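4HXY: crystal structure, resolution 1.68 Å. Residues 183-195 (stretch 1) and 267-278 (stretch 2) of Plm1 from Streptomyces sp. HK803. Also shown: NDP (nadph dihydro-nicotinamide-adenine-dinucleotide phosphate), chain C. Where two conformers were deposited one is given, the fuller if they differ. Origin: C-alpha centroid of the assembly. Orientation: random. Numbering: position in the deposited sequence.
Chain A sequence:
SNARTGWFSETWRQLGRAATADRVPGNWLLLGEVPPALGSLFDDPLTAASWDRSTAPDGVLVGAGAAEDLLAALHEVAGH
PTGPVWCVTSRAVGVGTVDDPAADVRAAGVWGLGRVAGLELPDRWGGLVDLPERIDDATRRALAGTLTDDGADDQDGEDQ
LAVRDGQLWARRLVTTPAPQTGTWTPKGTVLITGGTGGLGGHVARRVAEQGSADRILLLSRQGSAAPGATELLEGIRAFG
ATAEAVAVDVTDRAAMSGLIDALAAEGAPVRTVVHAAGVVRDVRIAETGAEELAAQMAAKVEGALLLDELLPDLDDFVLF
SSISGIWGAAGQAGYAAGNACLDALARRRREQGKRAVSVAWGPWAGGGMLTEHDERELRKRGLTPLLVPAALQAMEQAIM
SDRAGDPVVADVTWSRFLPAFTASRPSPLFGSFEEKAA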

ATOM      1  N   THR A 183      24.924   1.193  10.738  1.00 12.98           N
ATOM      2  CA  THR A 183      23.955   1.332  11.818  1.00 12.02           C
ATOM      3  C   THR A 183      23.076   2.564  11.616  1.00 10.69           C
ATOM      4  O   THR A 183      23.582   3.611  11.273  1.00 10.41           O
ATOM      5  CB  THR A 183      24.735   1.505  13.142  1.00 12.31           C
ATOM      6  OG1 THR A 183      25.528   0.327  13.361  1.00 15.19           O
ATOM      7  CG2 THR A 183      23.798   1.710  14.321  1.00 12.90           C
ATOM      8  N   TRP A 184      21.767   2.444  11.848  1.00  9.68           N
ATOM      9  CA  TRP A 184      20.866   3.589  11.794  1.00  9.20           C
ATOM     10  C   TRP A 184      21.060   4.446  13.045  1.00  9.21           C
ATOM     11  O   TRP A 184      20.887   3.952  14.153  1.00  9.35           O
ATOM     12  CB  TRP A 184      19.405   3.116  11.691  1.00  9.58           C
ATOM     13  CG  TRP A 184      18.434   4.233  11.478  1.00 10.59           C
ATOM     14  CD1 TRP A 184      18.590   5.331  10.673  1.00 12.56           C
ATOM     15  CD2 TRP A 184      17.155   4.361  12.089  1.00 13.02           C
ATOM     16  NE1 TRP A 184      17.460   6.131  10.745  1.00 13.71           N
ATOM     17  CE2 TRP A 184      16.570   5.544  11.599  1.00 12.89           C
ATOM     18  CE3 TRP A 184      16.440   3.576  12.996  1.00 14.42           C
ATOM     19  CZ2 TRP A 184      15.302   5.970  12.006  1.00 15.63           C
ATOM     20  CZ3 TRP A 184      15.177   4.014  13.404  1.00 15.81           C
ATOM     21  CH2 TRP A 184      14.639   5.189  12.906  1.00 14.87           C
ATOM     22  N   THR A 185      21.415   5.714  12.851  1.00  8.80           N
ATOM     23  CA  THR A 185      21.728   6.627  13.967  1.00  8.73           C
ATOM     24  C   THR A 185      20.975   7.935  13.782  1.00  8.72           C
ATOM     25  O   THR A 185      21.567   8.981  13.513  1.00  9.36           O
ATOM     26  CB  THR A 185      23.241   6.876  14.089  1.00  8.88           C
ATOM     27  OG1 THR A 185      23.747   7.405  12.859  1.00  9.38           O
ATOM     28  CG2 THR A 185      23.991   5.602  14.463  1.00 10.24           C
ATOM     29  N   PRO A 186      19.639   7.890  13.933  1.00  8.12           N
ATOM     30  CA  PRO A 186      18.851   9.098  13.753  1.00  8.49           C
ATOM     31  C   PRO A 186      19.191  10.170  14.778  1.00  9.29           C
ATOM     32  O   PRO A 186      19.425   9.855  15.952  1.00  9.77           O
ATOM     33  CB  PRO A 186      17.417   8.617  13.987  1.00  8.73           C
ATOM     34  CG  PRO A 186      17.542   7.413  14.801  1.00  7.86           C
ATOM     35  CD  PRO A 186      18.807   6.757  14.375  1.00  9.44           C
ATOM     36  N   LYS A 187      19.194  11.408  14.327  1.00 10.10           N
ATOM     37  CA  LYS A 187      19.653  12.554  15.132  1.00 11.61           C
ATOM     38  C   LYS A 187      18.538  13.551  15.381  1.00 11.44           C
ATOM     39  O   LYS A 187      17.514  13.575  14.666  1.00 12.20           O
ATOM     40  CB  LYS A 187      20.815  13.243  14.402  1.00 12.70           C
ATOM     41  CG  LYS A 187      22.039  12.328  14.299  1.00 16.06           C
ATOM     42  CD  LYS A 187      23.056  12.828  13.320  1.00 19.47           C
ATOM     43  CE  LYS A 187      24.079  11.752  13.039  1.00 22.94           C
ATOM     44  NZ  LYS A 187      23.536  10.580  12.289  1.00 24.66           N
ATOM     45  N   GLY A 188      18.731  14.395  16.394  1.00 10.76           N
ATOM     46  CA  GLY A 188      17.778  15.457  16.665  1.00  9.95           C
ATOM     47  C   GLY A 188      16.485  14.906  17.219  1.00  9.46           C
ATOM     48  O   GLY A 188      16.507  14.011  18.069  1.00  9.37           O
ATOM     49  N   THR A 189      15.369  15.443  16.715  1.00  8.94           N
ATOM     50  CA  THR A 189      14.033  15.031  17.145  1.00  9.11           C
ATOM     51  C   THR A 189      13.475  13.950  16.217  1.00  9.02           C
ATOM     52  O   THR A 189      13.384  14.156  14.994  1.00 10.00           O
ATOM     53  CB  THR A 189      13.100  16.231  17.176  1.00  9.37           C
ATOM     54  OG1 THR A 189      13.610  17.166  18.151  1.00  9.40           O
ATOM     55  CG2 THR A 189      11.691  15.840  17.553  1.00  9.50           C
ATOM     56  N   VAL A 190      13.120  12.815  16.820  1.00  8.23           N
ATOM     57  CA  VAL A 190      12.556  11.665  16.116  1.00  7.77           C
ATOM     58  C   VAL A 190      11.082  11.606  16.491  1.00  8.35           C
ATOM     59  O   VAL A 190      10.748  11.520  17.678  1.00  8.84           O
ATOM     60  CB  VAL A 190      13.268  10.373  16.531  1.00  7.21           C
ATOM     61  CG1 VAL A 190      12.700   9.164  15.796  1.00  6.12           C
ATOM     62  CG2 VAL A 190      14.755  10.481  16.229  1.00  7.31           C
ATOM     63  N   LEU A 191      10.212  11.691  15.484  1.00  7.53           N
ATOM     64  CA  LEU A 191       8.763  11.648  15.672  1.00  7.66           C
ATOM     65  C   LEU A 191       8.249  10.283  15.218  1.00  7.73           C
ATOM     66  O   LEU A 191       8.406   9.919  14.067  1.00  8.88           O
ATOM     67  CB  LEU A 191       8.095  12.774  14.884  1.00  8.18           C
ATOM     68  CG  LEU A 191       6.566  12.807  14.868  1.00  9.09           C
ATOM     69  CD1 LEU A 191       6.061  13.063  16.291  1.00 10.43           C
ATOM     70  CD2 LEU A 191       6.075  13.870  13.879  1.00 12.48           C
ATOM     71  N   ILE A 192       7.624   9.549  16.127  1.00  7.58           N
ATOM     72  CA  ILE A 192       7.115   8.229  15.824  1.00  7.06           C
ATOM     73  C   ILE A 192       5.593   8.266  15.961  1.00  7.36           C
ATOM     74  O   ILE A 192       5.060   8.336  17.068  1.00  7.79           O
ATOM     75  CB  ILE A 192       7.740   7.146  16.724  1.00  6.71           C
ATOM     76  CG1 ILE A 192       9.276   7.173  16.644  1.00  7.23           C
ATOM     77  CG2 ILE A 192       7.183   5.766  16.348  1.00  8.42           C
ATOM     78  CD1 ILE A 192       9.994   6.264  17.656  1.00  7.95           C
ATOM     79  N   THR A 193       4.892   8.271  14.834  1.00  7.06           N
ATOM     80  CA  THR A 193       3.427   8.290  14.889  1.00  6.80           C
ATOM     81  C   THR A 193       2.982   6.859  15.169  1.00  6.93           C
ATOM     82  O   THR A 193       3.639   5.902  14.765  1.00  5.40           O
ATOM     83  CB  THR A 193       2.778   8.835  13.594  1.00  7.70           C
ATOM     84  OG1 THR A 193       2.904   7.837  12.570  1.00  6.33           O
ATOM     85  CG2 THR A 193       3.405  10.207  13.163  1.00  6.39           C
ATOM     86  N   GLY A 194       1.874   6.696  15.895  1.00  7.14           N
ATOM     87  CA  GLY A 194       1.547   5.412  16.478  1.00  7.52           C
ATOM     88  C   GLY A 194       2.598   4.936  17.479  1.00  7.84           C
ATOM     89  O   GLY A 194       2.763   3.743  17.679  1.00  7.80           O
ATOM     90  N   GLY A 195       3.302   5.880  18.093  1.00  8.65           N
ATOM     91  CA  GLY A 195       4.510   5.588  18.875  1.00  8.84           C
ATOM     92  C   GLY A 195       4.255   4.838  20.176  1.00  9.51           C
ATOM     93  O   GLY A 195       5.151   4.191  20.683  1.00  8.12           O
ATOM     94  N   GLY A 267      14.487  25.098  18.481  1.00 17.13           N
ATOM     95  CA  GLY A 267      15.760  24.713  17.888  1.00 16.26           C
ATOM     96  C   GLY A 267      15.958  23.205  17.877  1.00 14.91           C
ATOM     97  O   GLY A 267      17.094  22.724  17.808  1.00 14.57           O
ATOM     98  N   ALA A 268      14.845  22.471  17.952  1.00 13.79           N
ATOM     99  CA  ALA A 268      14.839  20.999  17.953  1.00 13.23           C
ATOM    100  C   ALA A 268      13.857  20.489  16.904  1.00 12.10           C
ATOM    101  O   ALA A 268      12.948  19.726  17.220  1.00 13.00           O
ATOM    102  CB  ALA A 268      14.479  20.447  19.338  1.00 13.10           C
ATOM    103  N   PRO A 269      14.036  20.916  15.651  1.00 11.22           N
ATOM    104  CA  PRO A 269      13.086  20.538  14.594  1.00 10.90           C
ATOM    105  C   PRO A 269      13.052  19.023  14.358  1.00  9.88           C
ATOM    106  O   PRO A 269      14.063  18.352  14.540  1.00 10.25           O
ATOM    107  CB  PRO A 269      13.627  21.273  13.365  1.00 11.42           C
ATOM    108  CG  PRO A 269      15.080  21.434  13.638  1.00 11.54           C
ATOM    109  CD  PRO A 269      15.182  21.668  15.101  1.00 11.49           C
ATOM    110  N   VAL A 270      11.879  18.501  13.992  1.00  9.35           N
ATOM    111  CA  VAL A 270      11.736  17.103  13.585  1.00  8.65           C
ATOM    112  C   VAL A 270      12.707  16.853  12.452  1.00  8.40           C
ATOM    113  O   VAL A 270      12.702  17.597  11.466  1.00  9.13           O
ATOM    114  CB  VAL A 270      10.283  16.763  13.125  1.00  8.51           C
ATOM    115  CG1 VAL A 270      10.207  15.323  12.553  1.00  7.61           C
ATOM    116  CG2 VAL A 270       9.306  16.959  14.273  1.00 10.01           C
ATOM    117  N   ARG A 271      13.554  15.832  12.623  0.62  8.52           N
ATOM    118  CA  ARG A 271      14.520  15.396  11.604  0.62  9.13           C
ATOM    119  C   ARG A 271      14.222  14.014  11.027  0.62  8.40           C
ATOM    120  O   ARG A 271      14.628  13.725   9.916  0.62  9.34           O
ATOM    121  CB  ARG A 271      15.952  15.407  12.172  0.62  9.50           C
ATOM    122  CG  ARG A 271      16.408  16.770  12.722  0.62 12.67           C
ATOM    123  CD  ARG A 271      16.301  17.857  11.674  0.62 16.53           C
ATOM    124  NE  ARG A 271      17.121  17.539  10.499  0.62 19.59           N
ATOM    125  CZ  ARG A 271      16.787  17.797   9.235  0.62 22.65           C
ATOM    126  NH1 ARG A 271      15.625  18.372   8.930  0.62 23.64           N
ATOM    127  NH2 ARG A 271      17.622  17.458   8.263  0.62 23.52           N
ATOM    128  N   THR A 272      13.514  13.170  11.778  1.00  7.94           N
ATOM    129  CA  THR A 272      13.138  11.826  11.321  1.00  8.08           C
ATOM    130  C   THR A 272      11.680  11.595  11.667  1.00  8.05           C
ATOM    131  O   THR A 272      11.217  11.964  12.756  1.00  7.94           O
ATOM    132  CB  THR A 272      14.015  10.721  11.953  1.00  7.88           C
ATOM    133  OG1 THR A 272      15.341  10.787  11.418  1.00 10.52           O
ATOM    134  CG2 THR A 272      13.439   9.306  11.704  1.00 10.61           C
ATOM    135  N   VAL A 273      10.960  11.003  10.721  1.00  8.13           N
ATOM    136  CA  VAL A 273       9.611  10.529  10.965  1.00  7.95           C
ATOM    137  C   VAL A 273       9.552   9.031  10.731  1.00  7.76           C
ATOM    138  O   VAL A 273      10.017   8.541   9.705  1.00  7.53           O
ATOM    139  CB  VAL A 273       8.621  11.186  10.016  1.00  8.94           C
ATOM    140  CG1 VAL A 273       7.265  10.488  10.128  1.00 10.40           C
ATOM    141  CG2 VAL A 273       8.506  12.678  10.323  1.00 10.01           C
ATOM    142  N   VAL A 274       8.957   8.312  11.676  1.00  6.71           N
ATOM    143  CA  VAL A 274       8.574   6.925  11.464  1.00  6.55           C
ATOM    144  C   VAL A 274       7.058   6.897  11.614  1.00  7.26           C
ATOM    145  O   VAL A 274       6.532   7.236  12.669  1.00  6.94           O
ATOM    146  CB  VAL A 274       9.203   5.965  12.471  1.00  5.98           C
ATOM    147  CG1 VAL A 274       8.704   4.526  12.192  1.00  8.52           C
ATOM    148  CG2 VAL A 274      10.720   6.033  12.371  1.00  6.97           C
ATOM    149  N   HIS A 275       6.361   6.555  10.537  1.00  5.46           N
ATOM    150  CA  HIS A 275       4.902   6.640  10.522  1.00  5.97           C
ATOM    151  C   HIS A 275       4.306   5.258  10.712  1.00  6.04           C
ATOM    152  O   HIS A 275       4.207   4.486   9.761  1.00  6.21           O
ATOM    153  CB  HIS A 275       4.442   7.274   9.213  1.00  5.95           C
ATOM    154  CG  HIS A 275       2.961   7.426   9.060  1.00  6.70           C
ATOM    155  ND1 HIS A 275       2.166   8.049  10.005  1.00  7.86           N
ATOM    156  CD2 HIS A 275       2.146   7.118   8.022  1.00  7.85           C
ATOM    157  CE1 HIS A 275       0.916   8.071   9.568  1.00  7.37           C
ATOM    158  NE2 HIS A 275       0.879   7.548   8.350  1.00  6.78           N
ATOM    159  N   ALA A 276       3.901   4.965  11.948  1.00  5.64           N
ATOM    160  CA  ALA A 276       3.268   3.693  12.292  1.00  7.16           C
ATOM    161  C   ALA A 276       1.805   3.842  12.715  1.00  7.68           C
ATOM    162  O   ALA A 276       1.169   2.847  13.080  1.00 11.05           O
ATOM    163  CB  ALA A 276       4.060   2.985  13.352  1.00  6.64           C
ATOM    164  N   ALA A 277       1.249   5.045  12.629  1.00  7.38           N
ATOM    165  CA  ALA A 277      -0.184   5.242  12.887  1.00  7.25           C
ATOM    166  C   ALA A 277      -1.023   4.511  11.849  1.00  8.40           C
ATOM    167  O   ALA A 277      -0.755   4.568  10.649  1.00  8.96           O
ATOM    168  CB  ALA A 277      -0.542   6.727  12.887  1.00  7.80           C
ATOM    169  N   GLY A 278      -2.083   3.866  12.313  1.00  8.49           N
ATOM    170  CA  GLY A 278      -2.949   3.095  11.442  1.00  9.67           C
ATOM    171  C   GLY A 278      -3.909   2.230  12.231  1.00 10.25           C
ATOM    172  O   GLY A 278      -3.769   2.056  13.449  1.00 10.90           O
TER
HETATM  173  PA  NDP C 501      -1.131  -0.760  16.991  1.00 12.23           P
HETATM  174  O1A NDP C 501      -0.531  -1.334  18.230  1.00 13.80           O
HETATM  175  O2A NDP C 501      -2.625  -0.690  16.889  1.00 11.30           O
HETATM  176  O5B NDP C 501      -0.544   0.707  16.760  1.00 11.19           O
HETATM  177  C5B NDP C 501      -1.231   1.627  15.937  1.00 12.82           C
HETATM  178  C4B NDP C 501      -1.031   3.002  16.505  1.00 11.40           C
HETATM  179  O4B NDP C 501      -1.655   3.967  15.684  1.00  8.96           O
HETATM  180  C3B NDP C 501      -1.646   3.174  17.873  1.00 13.42           C
HETATM  181  O3B NDP C 501      -0.649   3.772  18.725  1.00 15.33           O
HETATM  182  C2B NDP C 501      -2.811   4.117  17.672  1.00 10.16           C
HETATM  183  O2B NDP C 501      -2.935   4.813  18.894  1.00 11.30           O
HETATM  184  C1B NDP C 501      -2.289   4.934  16.494  1.00  9.11           C
HETATM  185  N9A NDP C 501      -3.280   5.688  15.735  1.00  7.70           N
HETATM  186  C8A NDP C 501      -4.392   5.214  15.074  1.00  7.49           C
HETATM  187  N7A NDP C 501      -5.047   6.257  14.519  1.00  7.76           N
HETATM  188  C5A NDP C 501      -4.345   7.402  14.797  1.00  7.73           C
HETATM  189  C6A NDP C 501      -4.527   8.739  14.482  1.00  6.52           C
HETATM  190  N6A NDP C 501      -5.540   9.208  13.760  1.00  6.73           N
HETATM  191  N1A NDP C 501      -3.604   9.652  14.959  1.00  7.17           N
HETATM  192  C2A NDP C 501      -2.504   9.238  15.701  1.00  5.95           C
HETATM  193  N3A NDP C 501      -2.315   7.919  16.025  1.00  7.42           N
HETATM  194  C4A NDP C 501      -3.232   7.028  15.561  1.00  8.44           C
HETATM  195  O3  NDP C 501      -0.630  -1.556  15.685  1.00 11.17           O
HETATM  196  PN  NDP C 501       0.827  -2.084  15.353  1.00 12.40           P
HETATM  197  O1N NDP C 501       0.700  -3.540  15.113  1.00 15.38           O
HETATM  198  O2N NDP C 501       1.870  -1.606  16.282  1.00 14.07           O
HETATM  199  O5D NDP C 501       1.081  -1.520  13.879  1.00 15.12           O
HETATM  200  C5D NDP C 501       1.572  -0.224  13.658  1.00 14.82           C
HETATM  201  C4D NDP C 501       1.740  -0.027  12.160  1.00 12.35           C
HETATM  202  O4D NDP C 501       2.440  -1.119  11.589  1.00 11.63           O
HETATM  203  C3D NDP C 501       0.412   0.043  11.444  1.00 12.04           C
HETATM  204  O3D NDP C 501       0.421   1.124  10.561  1.00 14.77           O
HETATM  205  C2D NDP C 501       0.317  -1.252  10.665  1.00 12.84           C
HETATM  206  O2D NDP C 501      -0.451  -1.140   9.485  1.00 14.33           O
HETATM  207  C1D NDP C 501       1.776  -1.590  10.435  1.00 12.33           C
HETATM  208  N1N NDP C 501       1.994  -3.038  10.315  1.00 11.07           N
HETATM  209  C2N NDP C 501       1.888  -3.854  11.405  1.00  9.58           C
HETATM  210  C3N NDP C 501       1.930  -5.245  11.298  1.00 10.59           C
HETATM  211  C7N NDP C 501       1.892  -6.122  12.488  1.00 11.03           C
HETATM  212  O7N NDP C 501       2.163  -7.453  12.258  1.00 11.88           O
HETATM  213  N7N NDP C 501       1.580  -5.733  13.714  1.00 12.14           N
HETATM  214  C4N NDP C 501       2.426  -5.834  10.004  1.00  9.76           C
HETATM  215  C5N NDP C 501       2.523  -4.855   8.881  1.00  9.96           C
HETATM  216  C6N NDP C 501       2.329  -3.508   9.081  1.00 10.14           C
HETATM  217  P2B NDP C 501      -4.222   5.677  19.288  1.00 13.15           P
HETATM  218  O1X NDP C 501      -3.979   6.075  20.726  1.00 13.44           O
HETATM  219  O2X NDP C 501      -5.503   4.844  19.140  1.00 13.76           O
HETATM  220  O3X NDP C 501      -4.349   6.841  18.394  1.00 10.20           O
HETATM  221  O   HOH W   1      17.542   9.567  10.566  1.00 24.40           O
HETATM  222  O   HOH W   2      17.265  12.392  12.254  1.00 17.75           O
HETATM  223  O   HOH W   3      16.458  18.416  15.731  1.00 13.59           O

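The strand ending at Thr-193 and the strand from Val-270 to His-275 run parallel. Their axes differ in direction by 16° and approach to 4.8 Å. No two touching residues are fewer than 79 positions apart in sequence. Backbone hydrogen bonds alternate along the pairing, as expected for parallel strands. Leu-191 is central: its N donates to Thr-272 O at 2.9 Å, and its O accepts from Val-274 N at 2.9 Å. Thr-193 repeats the pattern. Its N donates to Val-274 O at 2.9 Å, and its O accepts from Ala-276 N at 3.0 Å.

The register slips by one residue between Thr-189 and Val-190. Thr-189 pairs with Val-270, but Val-190 pairs with Thr-272, leaving Arg-271 as the extra residue of a beta bulge. The bulge brings two successive amides to one carbonyl. Arg-271 N bonds Thr-189 O at 2.9 Å, and Thr-272 N adds a weak bond to the same Thr-189 O at 3.4 Å. CA-H...O contacts supplement the ladder farther on, with Val-273 CA 3.4 Å from Leu-191 O and Ile-192 CA 3.4 Å from Val-274 O.

The end of the first strand runs into a type II beta turn from Ile-192 to Gly-195. Gly-194 has positive phi, which favours glycine. A CB there would also clash with Ala-276 C and Ala-277 N. The NADPH lies beside this end of the pairing: its O3D donates to Ala-276 O at 3.1 Å.

From Val-190 and Thr-272 onward, side chains alternate between the two faces of the sheet. Val-190, Ile-192, Thr-272 and Val-274 share one face. Ile-192 CG1 packs 4.3 Å from Val-274 CB. Trp-184, from the loop before the strand, also reaches these residues. Its CZ2 lies 3.8 Å from Thr-272 CG2, with the methyl at the ring edge, and its CH2 lies 4.0 Å from Val-274 CG2. The Thr-272 hydroxyl is served by water. Water 1 donates to Thr-272 OG1 at 2.7 Å, and water 2 accepts from Thr-272 OG1 at 2.6 Å. Water 2 also donates to Lys-187 O at 2.7 Å, so it bridges the stretches.

Leu-191, Thr-193, Val-273 and His-275 occupy the other face. Leu-191 CB sits 4.0 Å from Val-270 CG1, an apolar contact buried from solvent. Thr-193 brings polar chemistry into this buried region. Its OG1 is 2.7 Å from His-275 ND1, a hydrogen bond at the edge of the imidazole. Either atom could be the donor. The same Thr-193 OG1 accepts from Ala-277 N at 3.2 Å. One hydroxyl thus ties the strand end to both the histidine and the chain beyond it.

At the start of the pairing, Thr-189 points toward the second stretch. Its OG1 donates to Ala-268 O at 2.8 Å, fastening the strand to the loop before Val-270. Water 3 adds a bridge by donating to Pro-269 O at 2.7 Å and accepting a weak bond from Thr-189 N at 3.3 Å.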